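Local atomic coordinates of putative cell adhesion protein (Parabacteroides distasonis, PDB entry 3LIU), a protein that probably serves as a fimbrillin of the FimA/Mfa1 family, a building block of the adhesive pili of this gut bacterium. Residues A[327-335]-A[364-374]; A[200-208]-A[267-278]. All coordinates share one frame; numbering follows the deposited sequence.

Interaction 1 of 2, residues A[327-335]-A[364-374]; sequences TKENCYYAI and LTIIGPGSEIP
Tyr333 lies between Ile366 and Gly370, with its hydroxyl at the backbone of Gly368. Its CB leaves strand 331-335 with CG anti to the carbonyl carbon (chi1 -55°), which brings the ring across to the chain that runs on from strand 364-366. Tyr333 CE2 comes closest to Gly370 CA, at 3.5 Å, with CE1 and CD2 a little farther off. That CA lies over this face, 3.8 Å from the ring centroid. Ile366 CG1 sits over the middle of the opposite face, and Ile366 CG2 touches Tyr333 CZ and OH. At the tip, Tyr333 OH donates to Gly368 O at 2.7 Å, in the carbonyl plane and on a lone pair.

Strands 326-336 and 358-366 belong to different sheets, consistent with a sandwich-like domain, and Ile335 CG1 meets Leu364 CD2 between them. Residues 368-374 then cross to the edge of strand 331-335. Tyr332 and Ser371 form a single antiparallel hydrogen-bonded bridge; Tyr332 N reaches Ser371 O at 2.7 Å. Pro374 CB packs over one face of the Tyr332 ring. Lys328 is extended, its CD against Pro369 CB, and its NZ gives a hydrogen bond of 2.9 Å to Gly370 O. Its CE rests on Glu372 CG.

Interaction 2 of 2, residues A[200-208]-A[267-278]; sequences LKEVFIASA and LAKKHVENDPAL
Strands 200-206 and 268-270 pair as antiparallel neighbours in a beta-sheet of the C-terminal half of this fimbrillin. The short strand lies along one edge of the long strand 193-213; strand 308-319 holds the other edge. The axes of strands 200-206 and 268-270 come within 4.7 Å, with directions 174° apart. Val203 and Lys269 form the hydrogen-bonded pair, with Val203 N to Lys269 O at 2.9 Å and Lys269 N to Val203 O at 2.8 Å. One hydrogen bond on each side continues the pairing, from Ile205 N to Leu267 O and from His271 N to Lys201 O. Lys201 and Glu202 both face Lys312, a classic beta bulge on the far edge.

Glu202 and Phe204 share a face with Ala268 and Lys270. The Glu202 chain bends at chi2 (91°), which lays its carboxylate back over the neighbouring strand: OE2 meets Ala268 CB and OE1 lies by Lys270 CA. Phe204 CB packs on Ala268 CB. Val203 points to the other face, where its CG2 presses on Ala277 CB at 3.5 Å, a tight carbon pair.

Beyond the short strand, a type I turn from Val272 to Asp275 brings the chain back. Lys269 NZ bridges to Asp275 OD2 at 2.8 Å, from above the carboxylate plane. Leu200 CD2 covers one face of the His271 ring. His271 ND1 accepts the N-H of Ala277 at 2.9 Å, in the ring plane.

In the fold
Both segments of interaction 2 precede those of interaction 1 along the chain, and the centres of the two contacts lie about 14 Å apart. Strand 308-319 stands between them in one sheet, pairing with strand 193-213 on one side and strand 326-336 on the other. Interaction 2 adds a short strand beyond 193-213. Interaction 1 instead ties 326-336 to the chain leaving strand 358-366, which pairs with strands 172-185 and 383-391. The two contacts also touch directly. Phe204 packs against Tyr332 and Pro374, and Lys201 NZ reaches Asn330 OD1 while forming a salt bridge with Asp314. Interaction 2 is thus pairing within the sheet, while interaction 1 links that sheet to the strand 358-366 side of the fold.

Interaction 1 of 2, residues A[327-335]-A[364-374]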
ATOM      1  N   THR A 327      32.474  14.246 -12.105  1.00 11.76           N
ATOM      2  CA  THR A 327      31.318  13.950 -11.255  1.00 15.00           C
ATOM      3  C   THR A 327      30.201  14.961 -11.538  1.00 13.51           C
ATOM      4  O   THR A 327      30.407  16.176 -11.500  1.00 16.23           O
ATOM      5  CB  THR A 327      31.682  13.990  -9.778  1.00 14.21           C
ATOM      6  OG1 THR A 327      32.723  13.027  -9.537  1.00 11.01           O
ATOM      7  CG2 THR A 327      30.456  13.713  -8.891  1.00  4.77           C
ATOM      8  N   LYS A 328      29.046  14.429 -11.870  1.00 14.16           N
ATOM      9  CA  LYS A 328      27.811  15.195 -11.966  1.00 13.67           C
ATOM     10  C   LYS A 328      27.102  15.009 -10.653  1.00 13.38           C
ATOM     11  O   LYS A 328      26.725  13.900 -10.288  1.00 10.97           O
ATOM     12  CB  LYS A 328      26.948  14.692 -13.106  1.00 11.25           C
ATOM     13  CG  LYS A 328      25.653  15.591 -13.339  1.00 21.93           C
ATOM     14  CD  LYS A 328      24.902  15.215 -14.635  1.00 23.68           C
ATOM     15  CE  LYS A 328      23.720  16.154 -14.920  1.00 28.80           C
ATOM     16  NZ  LYS A 328      22.988  15.797 -16.192  1.00 20.13           N
ATOM     17  N   GLU A 329      26.919  16.093  -9.927  1.00 11.78           N
ATOM     18  CA  GLU A 329      26.271  15.977  -8.648  1.00 14.57           C
ATOM     19  C   GLU A 329      24.773  16.050  -8.812  1.00 14.61           C
ATOM     20  O   GLU A 329      24.294  16.628  -9.766  1.00 11.78           O
ATOM     21  CB  GLU A 329      26.691  17.104  -7.736  1.00 14.41           C
ATOM     22  CG  GLU A 329      28.142  17.108  -7.400  1.00 20.61           C
ATOM     23  CD  GLU A 329      28.401  18.091  -6.297  1.00 28.60           C
ATOM     24  OE1 GLU A 329      27.642  18.105  -5.322  1.00 29.54           O
ATOM     25  OE2 GLU A 329      29.333  18.866  -6.402  1.00 23.80           O
ATOM     26  N   ASN A 330      24.047  15.493  -7.844  1.00 15.66           N
ATOM     27  CA  ASN A 330      22.610  15.713  -7.714  1.00 16.60           C
ATOM     28  C   ASN A 330      21.839  15.344  -8.969  1.00 17.85           C
ATOM     29  O   ASN A 330      20.996  16.111  -9.430  1.00 20.78           O
ATOM     30  CB  ASN A 330      22.371  17.174  -7.268  1.00 16.54           C
ATOM     31  CG  ASN A 330      23.019  17.457  -5.939  1.00 17.63           C
ATOM     32  OD1 ASN A 330      22.880  16.655  -4.995  1.00 19.19           O
ATOM     33  ND2 ASN A 330      23.798  18.559  -5.858  1.00 22.31           N
ATOM     34  N   CYS A 331      22.202  14.184  -9.534  1.00 15.22           N
ATOM     35  CA  CYS A 331      21.551  13.542 -10.658  1.00 16.40           C
ATOM     36  C   CYS A 331      20.342  12.745 -10.207  1.00 15.85           C
ATOM     37  O   CYS A 331      20.455  11.995  -9.239  1.00 14.09           O
ATOM     38  CB  CYS A 331      22.453  12.446 -11.242  1.00 15.08           C
ATOM     39  SG  CYS A 331      23.733  12.969 -12.106  1.00 26.44           S
ATOM     40  N   TYR A 332      19.255  12.799 -10.984  1.00 15.26           N
ATOM     41  CA  TYR A 332      18.058  12.009 -10.725  1.00 14.75           C
ATOM     42  C   TYR A 332      17.836  10.884 -11.737  1.00 12.49           C
ATOM     43  O   TYR A 332      18.098  11.014 -12.956  1.00 12.74           O
ATOM     44  CB  TYR A 332      16.796  12.878 -10.739  1.00 14.53           C
ATOM     45  CG  TYR A 332      16.712  13.906  -9.679  1.00 18.35           C
ATOM     46  CD1 TYR A 332      16.156  13.612  -8.447  1.00 13.79           C
ATOM     47  CD2 TYR A 332      17.179  15.210  -9.902  1.00 14.14           C
ATOM     48  CE1 TYR A 332      16.067  14.572  -7.470  1.00 13.79           C
ATOM     49  CE2 TYR A 332      17.119  16.172  -8.903  1.00 18.66           C
ATOM     50  CZ  TYR A 332      16.551  15.850  -7.686  1.00 17.88           C
ATOM     51  OH  TYR A 332      16.487  16.793  -6.661  1.00 13.08           O
ATOM     52  N   TYR A 333      17.282   9.800 -11.208  1.00 11.67           N
ATOM     53  CA  TYR A 333      16.896   8.615 -11.963  1.00 11.70           C
ATOM     54  C   TYR A 333      15.520   8.148 -11.441  1.00 14.07           C
ATOM     55  O   TYR A 333      15.363   7.832 -10.228  1.00 13.35           O
ATOM     56  CB  TYR A 333      17.921   7.509 -11.766  1.00  9.74           C
ATOM     57  CG  TYR A 333      19.345   7.893 -12.109  1.00 12.23           C
ATOM     58  CD1 TYR A 333      20.148   8.519 -11.176  1.00 13.22           C
ATOM     59  CD2 TYR A 333      19.887   7.622 -13.374  1.00 18.12           C
ATOM     60  CE1 TYR A 333      21.474   8.866 -11.462  1.00 14.55           C
ATOM     61  CE2 TYR A 333      21.189   7.974 -13.687  1.00 13.12           C
ATOM     62  CZ  TYR A 333      21.992   8.584 -12.697  1.00 13.45           C
ATOM     63  OH  TYR A 333      23.285   8.934 -12.965  1.00 13.95           O
ATOM     64  N   ALA A 334      14.526   8.157 -12.329  1.00 11.28           N
ATOM     65  CA  ALA A 334      13.153   7.807 -11.985  1.00 12.01           C
ATOM     66  C   ALA A 334      12.720   6.484 -12.599  1.00 12.41           C
ATOM     67  O   ALA A 334      13.017   6.235 -13.767  1.00 13.11           O
ATOM     68  CB  ALA A 334      12.208   8.933 -12.446  1.00 12.67           C
ATOM     69  N   ILE A 335      11.948   5.714 -11.839  1.00 11.88           N
ATOM     70  CA  ILE A 335      11.488   4.364 -12.167  1.00 16.83           C
ATOM     71  C   ILE A 335       9.999   4.234 -11.934  1.00 14.37           C
ATOM     72  O   ILE A 335       9.541   4.414 -10.809  1.00 15.66           O
ATOM     73  CB  ILE A 335      12.181   3.356 -11.173  1.00 21.57           C
ATOM     74  CG1 ILE A 335      13.669   3.292 -11.479  1.00 30.91           C
ATOM     75  CG2 ILE A 335      11.592   1.978 -11.177  1.00 21.21           C
ATOM     76  CD1 ILE A 335      13.977   3.362 -12.927  1.00 25.99           C
ATOM     77  N   LEU A 364      18.688  -0.891  -8.833  1.00 18.50           N
ATOM     78  CA  LEU A 364      19.033  -0.041  -9.959  1.00 15.90           C
ATOM     79  C   LEU A 364      20.444  -0.263 -10.467  1.00 15.16           C
ATOM     80  O   LEU A 364      21.371  -0.469  -9.678  1.00 14.25           O
ATOM     81  CB  LEU A 364      18.857   1.421  -9.552  1.00 16.52           C
ATOM     82  CG  LEU A 364      17.445   1.809  -9.155  1.00 20.23           C
ATOM     83  CD1 LEU A 364      17.377   3.364  -8.924  1.00 15.26           C
ATOM     84  CD2 LEU A 364      16.457   1.325 -10.204  1.00 12.57           C
ATOM     85  N   THR A 365      20.604  -0.250 -11.786  1.00 15.45           N
ATOM     86  CA  THR A 365      21.931  -0.260 -12.395  1.00 16.70           C
ATOM     87  C   THR A 365      22.043   1.077 -13.108  1.00 16.95           C
ATOM     88  O   THR A 365      21.325   1.326 -14.081  1.00 17.55           O
ATOM     89  CB  THR A 365      22.130  -1.403 -13.406  1.00 18.31           C
ATOM     90  OG1 THR A 365      21.997  -2.660 -12.735  1.00 21.62           O
ATOM     91  CG2 THR A 365      23.537  -1.338 -14.079  1.00 14.48           C
ATOM     92  N   ILE A 366      22.913   1.947 -12.606  1.00 14.45           N
ATOM     93  CA  ILE A 366      23.094   3.266 -13.197  1.00 15.09           C
ATOM     94  C   ILE A 366      24.206   3.205 -14.229  1.00 16.42           C
ATOM     95  O   ILE A 366      25.313   2.771 -13.922  1.00 18.45           O
ATOM     96  CB  ILE A 366      23.384   4.287 -12.081  1.00 17.45           C
ATOM     97  CG1 ILE A 366      22.105   4.440 -11.239  1.00 18.65           C
ATOM     98  CG2 ILE A 366      23.868   5.630 -12.676  1.00 12.80           C
ATOM     99  CD1 ILE A 366      22.355   4.876  -9.924  1.00 20.57           C
ATOM    100  N   ILE A 367      23.917   3.617 -15.461  1.00 15.64           N
ATOM    101  CA  ILE A 367      24.853   3.447 -16.577  1.00 15.34           C
ATOM    102  C   ILE A 367      25.263   4.756 -17.277  1.00 13.29           C
ATOM    103  O   ILE A 367      25.849   4.742 -18.353  1.00 12.89           O
ATOM    104  CB  ILE A 367      24.303   2.422 -17.623  1.00 17.71           C
ATOM    105  CG1 ILE A 367      23.062   2.969 -18.333  1.00 19.38           C
ATOM    106  CG2 ILE A 367      23.993   1.056 -16.915  1.00 13.19           C
ATOM    107  CD1 ILE A 367      22.758   2.231 -19.646  1.00 19.60           C
ATOM    108  N   GLY A 368      24.983   5.890 -16.648  1.00 14.66           N
ATOM    109  CA  GLY A 368      25.291   7.187 -17.243  1.00 12.74           C
ATOM    110  C   GLY A 368      24.753   8.269 -16.344  1.00 16.18           C
ATOM    111  O   GLY A 368      24.159   7.961 -15.301  1.00 17.49           O
ATOM    112  N   PRO A 369      24.983   9.547 -16.709  1.00 16.59           N
ATOM    113  CA  PRO A 369      24.541  10.643 -15.873  1.00 15.18           C
ATOM    114  C   PRO A 369      23.020  10.735 -15.900  1.00 16.36           C
ATOM    115  O   PRO A 369      22.390  10.491 -16.929  1.00 15.84           O
ATOM    116  CB  PRO A 369      25.151  11.879 -16.541  1.00 14.23           C
ATOM    117  CG  PRO A 369      26.025  11.384 -17.644  1.00 18.39           C
ATOM    118  CD  PRO A 369      25.515  10.034 -17.992  1.00 18.97           C
ATOM    119  N   GLY A 370      22.455  11.102 -14.766  1.00 19.41           N
ATOM    120  CA  GLY A 370      21.046  11.310 -14.636  1.00 16.23           C
ATOM    121  C   GLY A 370      20.673  12.706 -15.054  1.00 16.72           C
ATOM    122  O   GLY A 370      21.470  13.435 -15.636  1.00 18.82           O
ATOM    123  N   SER A 371      19.443  13.075 -14.741  1.00 19.03           N
ATOM    124  CA  SER A 371      18.899  14.385 -15.072  1.00 18.22           C
ATOM    125  C   SER A 371      19.109  15.301 -13.911  1.00 18.02           C
ATOM    126  O   SER A 371      19.009  14.880 -12.757  1.00 16.13           O
ATOM    127  CB  SER A 371      17.396  14.297 -15.360  1.00 16.94           C
ATOM    128  OG  SER A 371      16.830  15.590 -15.565  1.00 16.68           O
ATOM    129  N   GLU A 372      19.300  16.582 -14.211  1.00 19.15           N
ATOM    130  CA  GLU A 372      19.398  17.582 -13.159  1.00 20.90           C
ATOM    131  C   GLU A 372      18.014  17.839 -12.552  1.00 19.21           C
ATOM    132  O   GLU A 372      17.935  18.409 -11.482  1.00 18.71           O
ATOM    133  CB  GLU A 372      20.123  18.869 -13.637  1.00 21.70           C
ATOM    134  CG  GLU A 372      21.574  18.567 -14.019  1.00 28.92           C
ATOM    135  CD  GLU A 372      22.449  19.797 -14.386  1.00 42.29           C
ATOM    136  OE1 GLU A 372      21.881  20.815 -14.838  1.00 39.17           O
ATOM    137  OE2 GLU A 372      23.717  19.717 -14.239  1.00 40.59           O
ATOM    138  N   ILE A 373      16.944  17.352 -13.192  1.00 16.17           N
ATOM    139  CA  ILE A 373      15.591  17.599 -12.716  1.00 15.54           C
ATOM    140  C   ILE A 373      14.832  16.250 -12.562  1.00 16.36           C
ATOM    141  O   ILE A 373      15.160  15.245 -13.237  1.00 16.91           O
ATOM    142  CB  ILE A 373      14.874  18.670 -13.580  1.00 16.34           C
ATOM    143  CG1 ILE A 373      14.612  18.163 -15.015  1.00 19.78           C
ATOM    144  CG2 ILE A 373      15.752  20.020 -13.661  1.00 12.05           C
ATOM    145  CD1 ILE A 373      13.849  19.167 -15.890  1.00 16.51           C
ATOM    146  N   PRO A 374      13.884  16.195 -11.612  1.00 12.74           N
ATOM    147  CA  PRO A 374      13.314  14.909 -11.256  1.00 13.65           C
ATOM    148  C   PRO A 374      12.303  14.341 -12.218  1.00 13.21           C
ATOM    149  O   PRO A 374      12.200  13.124 -12.333  1.00 14.29           O
ATOM    150  CB  PRO A 374      12.664  15.181  -9.891  1.00 15.24           C
ATOM    151  CG  PRO A 374      12.364  16.681  -9.908  1.00 14.50           C
ATOM    152  CD  PRO A 374      13.555  17.236 -10.612  1.00 14.77           C
TER
HETATM  153  O   HOH W   1      24.889  18.950 -11.276  1.00 20.61           O
HETATM  154  O   HOH W   2      19.851  18.408  -9.740  1.00 19.21           O

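Interaction 2 of 2, residues A[200-208]-A[267-278]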
ATOM      1  N   LEU A 200      24.661   7.500  -3.508  1.00 14.45           N
ATOM      2  CA  LEU A 200      23.272   7.779  -3.240  1.00 15.11           C
ATOM      3  C   LEU A 200      23.085   8.889  -2.190  1.00 13.61           C
ATOM      4  O   LEU A 200      23.657   8.804  -1.130  1.00 11.52           O
ATOM      5  CB  LEU A 200      22.570   6.489  -2.788  1.00 17.03           C
ATOM      6  CG  LEU A 200      21.076   6.634  -2.522  1.00 13.86           C
ATOM      7  CD1 LEU A 200      20.322   6.857  -3.877  1.00  6.12           C
ATOM      8  CD2 LEU A 200      20.578   5.397  -1.768  1.00 18.71           C
ATOM      9  N   LYS A 201      22.266   9.898  -2.493  1.00 13.13           N
ATOM     10  CA  LYS A 201      21.964  10.998  -1.541  1.00 15.44           C
ATOM     11  C   LYS A 201      20.533  10.984  -1.019  1.00 16.56           C
ATOM     12  O   LYS A 201      20.303  11.314   0.143  1.00 16.56           O
ATOM     13  CB  LYS A 201      22.219  12.353  -2.184  1.00 14.22           C
ATOM     14  CG  LYS A 201      23.719  12.719  -2.324  1.00 17.93           C
ATOM     15  CD  LYS A 201      23.862  14.190  -2.798  1.00 29.40           C
ATOM     16  CE  LYS A 201      25.281  14.771  -2.620  1.00 35.76           C
ATOM     17  NZ  LYS A 201      25.730  15.625  -3.821  1.00 37.88           N
ATOM     18  N   GLU A 202      19.577  10.595  -1.868  1.00 14.71           N
ATOM     19  CA  GLU A 202      18.151  10.662  -1.505  1.00 16.11           C
ATOM     20  C   GLU A 202      17.337   9.628  -2.298  1.00 13.15           C
ATOM     21  O   GLU A 202      17.659   9.293  -3.443  1.00 14.57           O
ATOM     22  CB  GLU A 202      17.606  12.088  -1.778  1.00 17.63           C
ATOM     23  CG  GLU A 202      16.137  12.342  -1.370  1.00 19.53           C
ATOM     24  CD  GLU A 202      15.985  12.881   0.053  1.00 31.86           C
ATOM     25  OE1 GLU A 202      17.012  13.078   0.725  1.00 29.73           O
ATOM     26  OE2 GLU A 202      14.842  13.123   0.507  1.00 30.44           O
ATOM     27  N   VAL A 203      16.270   9.132  -1.677  1.00 13.02           N
ATOM     28  CA  VAL A 203      15.280   8.321  -2.342  1.00 12.45           C
ATOM     29  C   VAL A 203      13.908   8.912  -2.052  1.00 14.03           C
ATOM     30  O   VAL A 203      13.637   9.339  -0.917  1.00 15.90           O
ATOM     31  CB  VAL A 203      15.343   6.861  -1.839  1.00 15.21           C
ATOM     32  CG1 VAL A 203      14.389   5.979  -2.635  1.00 12.23           C
ATOM     33  CG2 VAL A 203      16.794   6.309  -1.937  1.00 17.16           C
ATOM     34  N   PHE A 204      13.045   9.006  -3.054  1.00 11.29           N
ATOM     35  CA  PHE A 204      11.673   9.452  -2.792  1.00 12.56           C
ATOM     36  C   PHE A 204      10.648   8.864  -3.742  1.00 13.42           C
ATOM     37  O   PHE A 204      10.999   8.298  -4.786  1.00 11.18           O
ATOM     38  CB  PHE A 204      11.567  11.005  -2.678  1.00 12.15           C
ATOM     39  CG  PHE A 204      11.600  11.763  -4.001  1.00  9.74           C
ATOM     40  CD1 PHE A 204      12.778  11.958  -4.671  1.00 11.67           C
ATOM     41  CD2 PHE A 204      10.438  12.300  -4.536  1.00 12.40           C
ATOM     42  CE1 PHE A 204      12.826  12.671  -5.865  1.00 11.12           C
ATOM     43  CE2 PHE A 204      10.456  13.020  -5.737  1.00 14.43           C
ATOM     44  CZ  PHE A 204      11.662  13.225  -6.393  1.00 14.18           C
ATOM     45  N   ILE A 205       9.381   8.982  -3.342  1.00 11.54           N
ATOM     46  CA  ILE A 205       8.283   8.436  -4.108  1.00 10.97           C
ATOM     47  C   ILE A 205       7.417   9.564  -4.649  1.00 12.30           C
ATOM     48  O   ILE A 205       7.197  10.554  -3.937  1.00 12.13           O
ATOM     49  CB  ILE A 205       7.386   7.529  -3.219  1.00 12.38           C
ATOM     50  CG1 ILE A 205       8.202   6.410  -2.586  1.00 14.38           C
ATOM     51  CG2 ILE A 205       6.161   6.985  -4.036  1.00  9.31           C
ATOM     52  CD1 ILE A 205       8.958   5.489  -3.538  1.00 14.37           C
ATOM     53  N   ALA A 206       6.950   9.430  -5.892  1.00  9.64           N
ATOM     54  CA  ALA A 206       6.044  10.438  -6.513  1.00 11.61           C
ATOM     55  C   ALA A 206       4.803   9.720  -7.032  1.00 10.93           C
ATOM     56  O   ALA A 206       4.864   8.545  -7.351  1.00  9.78           O
ATOM     57  CB  ALA A 206       6.758  11.197  -7.661  1.00  8.75           C
ATOM     58  N   SER A 207       3.677  10.419  -7.150  1.00 11.73           N
ATOM     59  CA  SER A 207       2.429   9.798  -7.576  1.00  9.83           C
ATOM     60  C   SER A 207       2.020   8.558  -6.794  1.00 11.69           C
ATOM     61  O   SER A 207       1.541   7.588  -7.371  1.00  9.66           O
ATOM     62  CB  SER A 207       2.430   9.480  -9.084  1.00 15.07           C
ATOM     63  OG  SER A 207       2.635  10.672  -9.824  1.00 11.32           O
ATOM     64  N   ALA A 208       2.146   8.629  -5.466  1.00 12.11           N
ATOM     65  CA  ALA A 208       1.570   7.634  -4.554  1.00  9.36           C
ATOM     66  C   ALA A 208       0.097   7.987  -4.413  1.00  9.52           C
ATOM     67  O   ALA A 208      -0.219   9.125  -4.049  1.00 12.48           O
ATOM     68  CB  ALA A 208       2.276   7.710  -3.164  1.00  5.41           C
ATOM     69  N   LEU A 267       7.319  10.033   2.535  1.00 13.91           N
ATOM     70  CA  LEU A 267       7.676   9.535   1.204  1.00 15.16           C
ATOM     71  C   LEU A 267       9.015  10.032   0.641  1.00 14.89           C
ATOM     72  O   LEU A 267       9.257   9.907  -0.561  1.00 11.30           O
ATOM     73  CB  LEU A 267       6.545   9.852   0.215  1.00 11.13           C
ATOM     74  CG  LEU A 267       5.212   9.174   0.545  1.00 12.19           C
ATOM     75  CD1 LEU A 267       4.180   9.516  -0.550  1.00 12.98           C
ATOM     76  CD2 LEU A 267       5.402   7.647   0.680  1.00 11.28           C
ATOM     77  N   ALA A 268       9.874  10.604   1.494  1.00 16.04           N
ATOM     78  CA  ALA A 268      11.287  10.900   1.133  1.00 16.54           C
ATOM     79  C   ALA A 268      12.243  10.437   2.227  1.00 16.95           C
ATOM     80  O   ALA A 268      11.906  10.465   3.429  1.00 14.61           O
ATOM     81  CB  ALA A 268      11.482  12.411   0.854  1.00 13.73           C
ATOM     82  N   LYS A 269      13.417   9.979   1.819  1.00 14.12           N
ATOM     83  CA  LYS A 269      14.446   9.594   2.767  1.00 16.29           C
ATOM     84  C   LYS A 269      15.815   9.986   2.247  1.00 17.93           C
ATOM     85  O   LYS A 269      16.234   9.571   1.139  1.00 13.11           O
ATOM     86  CB  LYS A 269      14.439   8.089   2.982  1.00 17.66           C
ATOM     87  CG  LYS A 269      15.411   7.578   4.024  1.00 21.33           C
ATOM     88  CD  LYS A 269      14.793   7.471   5.404  1.00 31.27           C
ATOM     89  CE  LYS A 269      15.798   6.958   6.442  1.00 33.35           C
ATOM     90  NZ  LYS A 269      16.612   8.060   7.008  1.00 46.68           N
ATOM     91  N   LYS A 270      16.511  10.752   3.068  1.00 16.10           N
ATOM     92  CA  LYS A 270      17.919  11.063   2.869  1.00 22.16           C
ATOM     93  C   LYS A 270      18.784   9.829   3.200  1.00 21.53           C
ATOM     94  O   LYS A 270      18.484   9.118   4.143  1.00 19.60           O
ATOM     95  CB  LYS A 270      18.284  12.247   3.767  1.00 22.18           C
ATOM     96  CG  LYS A 270      19.712  12.761   3.623  1.00 32.12           C
ATOM     97  CD  LYS A 270      19.911  14.083   4.404  1.00 37.63           C
ATOM     98  CE  LYS A 270      21.286  14.701   4.116  1.00 42.47           C
ATOM     99  NZ  LYS A 270      21.263  16.202   4.151  1.00 45.53           N
ATOM    100  N   HIS A 271      19.825   9.579   2.403  1.00 22.85           N
ATOM    101  CA  HIS A 271      20.782   8.491   2.645  1.00 25.12           C
ATOM    102  C   HIS A 271      21.986   9.013   3.418  1.00 26.71           C
ATOM    103  O   HIS A 271      22.695   9.858   2.936  1.00 23.57           O
ATOM    104  CB  HIS A 271      21.275   7.881   1.323  1.00 25.12           C
ATOM    105  CG  HIS A 271      22.111   6.639   1.493  1.00 27.76           C
ATOM    106  ND1 HIS A 271      21.619   5.477   2.048  1.00 25.67           N
ATOM    107  CD2 HIS A 271      23.392   6.367   1.137  1.00 25.39           C
ATOM    108  CE1 HIS A 271      22.563   4.551   2.050  1.00 25.80           C
ATOM    109  NE2 HIS A 271      23.643   5.060   1.489  1.00 24.02           N
ATOM    110  N   VAL A 272      22.181   8.512   4.629  1.00 33.49           N
ATOM    111  CA  VAL A 272      23.374   8.813   5.445  1.00 37.72           C
ATOM    112  C   VAL A 272      23.877   7.503   6.073  1.00 40.61           C
ATOM    113  O   VAL A 272      23.061   6.666   6.461  1.00 40.76           O
ATOM    114  CB  VAL A 272      23.089   9.909   6.523  1.00 36.87           C
ATOM    115  CG1 VAL A 272      22.757  11.247   5.840  1.00 36.37           C
ATOM    116  CG2 VAL A 272      21.969   9.490   7.474  1.00 35.50           C
ATOM    117  N   GLU A 273      25.203   7.321   6.127  1.00 44.81           N
ATOM    118  CA  GLU A 273      25.844   6.052   6.567  1.00 47.14           C
ATOM    119  C   GLU A 273      25.125   5.414   7.761  1.00 47.08           C
ATOM    120  O   GLU A 273      24.857   4.217   7.784  1.00 46.56           O
ATOM    121  CB  GLU A 273      27.324   6.270   6.922  1.00 47.36           C
ATOM    122  N   ASN A 274      24.804   6.242   8.740  1.00 47.11           N
ATOM    123  CA  ASN A 274      24.142   5.793   9.948  1.00 47.48           C
ATOM    124  C   ASN A 274      22.670   5.445   9.769  1.00 45.64           C
ATOM    125  O   ASN A 274      22.180   4.552  10.452  1.00 46.91           O
ATOM    126  CB  ASN A 274      24.278   6.870  11.015  1.00 49.65           C
ATOM    127  CG  ASN A 274      24.043   8.255  10.457  1.00 56.62           C
ATOM    128  OD1 ASN A 274      24.640   8.630   9.439  1.00 63.99           O
ATOM    129  ND2 ASN A 274      23.170   9.022  11.106  1.00 65.53           N
ATOM    130  N   ASP A 275      21.965   6.160   8.882  1.00 42.90           N
ATOM    131  CA  ASP A 275      20.499   6.023   8.701  1.00 40.10           C
ATOM    132  C   ASP A 275      20.177   5.969   7.209  1.00 36.28           C
ATOM    133  O   ASP A 275      19.736   6.972   6.636  1.00 33.61           O
ATOM    134  CB  ASP A 275      19.757   7.201   9.371  1.00 40.45           C
ATOM    135  CG  ASP A 275      18.238   7.027   9.383  1.00 43.62           C
ATOM    136  OD1 ASP A 275      17.743   5.904   9.152  1.00 53.25           O
ATOM    137  OD2 ASP A 275      17.521   8.023   9.631  1.00 51.10           O
ATOM    138  N   PRO A 276      20.397   4.795   6.586  1.00 32.24           N
ATOM    139  CA  PRO A 276      20.388   4.678   5.132  1.00 30.89           C
ATOM    140  C   PRO A 276      19.011   4.760   4.493  1.00 27.63           C
ATOM    141  O   PRO A 276      18.013   4.467   5.132  1.00 25.62           O
ATOM    142  CB  PRO A 276      21.008   3.289   4.876  1.00 30.50           C
ATOM    143  CG  PRO A 276      20.776   2.515   6.135  1.00 32.13           C
ATOM    144  CD  PRO A 276      20.552   3.484   7.252  1.00 30.03           C
ATOM    145  N   ALA A 277      19.004   5.174   3.223  1.00 27.02           N
ATOM    146  CA  ALA A 277      17.835   5.196   2.376  1.00 27.62           C
ATOM    147  C   ALA A 277      17.634   3.817   1.746  1.00 27.30           C
ATOM    148  O   ALA A 277      16.528   3.438   1.384  1.00 24.98           O
ATOM    149  CB  ALA A 277      17.998   6.270   1.296  1.00 24.85           C
ATOM    150  N   LEU A 278      18.731   3.077   1.619  1.00 27.32           N
ATOM    151  CA  LEU A 278      18.697   1.697   1.135  1.00 25.67           C
ATOM    152  C   LEU A 278      17.918   0.786   2.077  1.00 21.84           C
ATOM    153  O   LEU A 278      18.111   0.805   3.281  1.00 21.48           O
ATOM    154  CB  LEU A 278      20.119   1.143   1.002  1.00 24.10           C
ATOM    155  CG  LEU A 278      20.915   1.476  -0.245  1.00 28.55           C
ATOM    156  CD1 LEU A 278      22.225   0.718  -0.174  1.00 29.22           C
ATOM    157  CD2 LEU A 278      20.131   1.096  -1.498  1.00 28.92           C
TER
HETATM  158  O   HOH W   3      22.704  12.703   1.671  1.00 41.84           O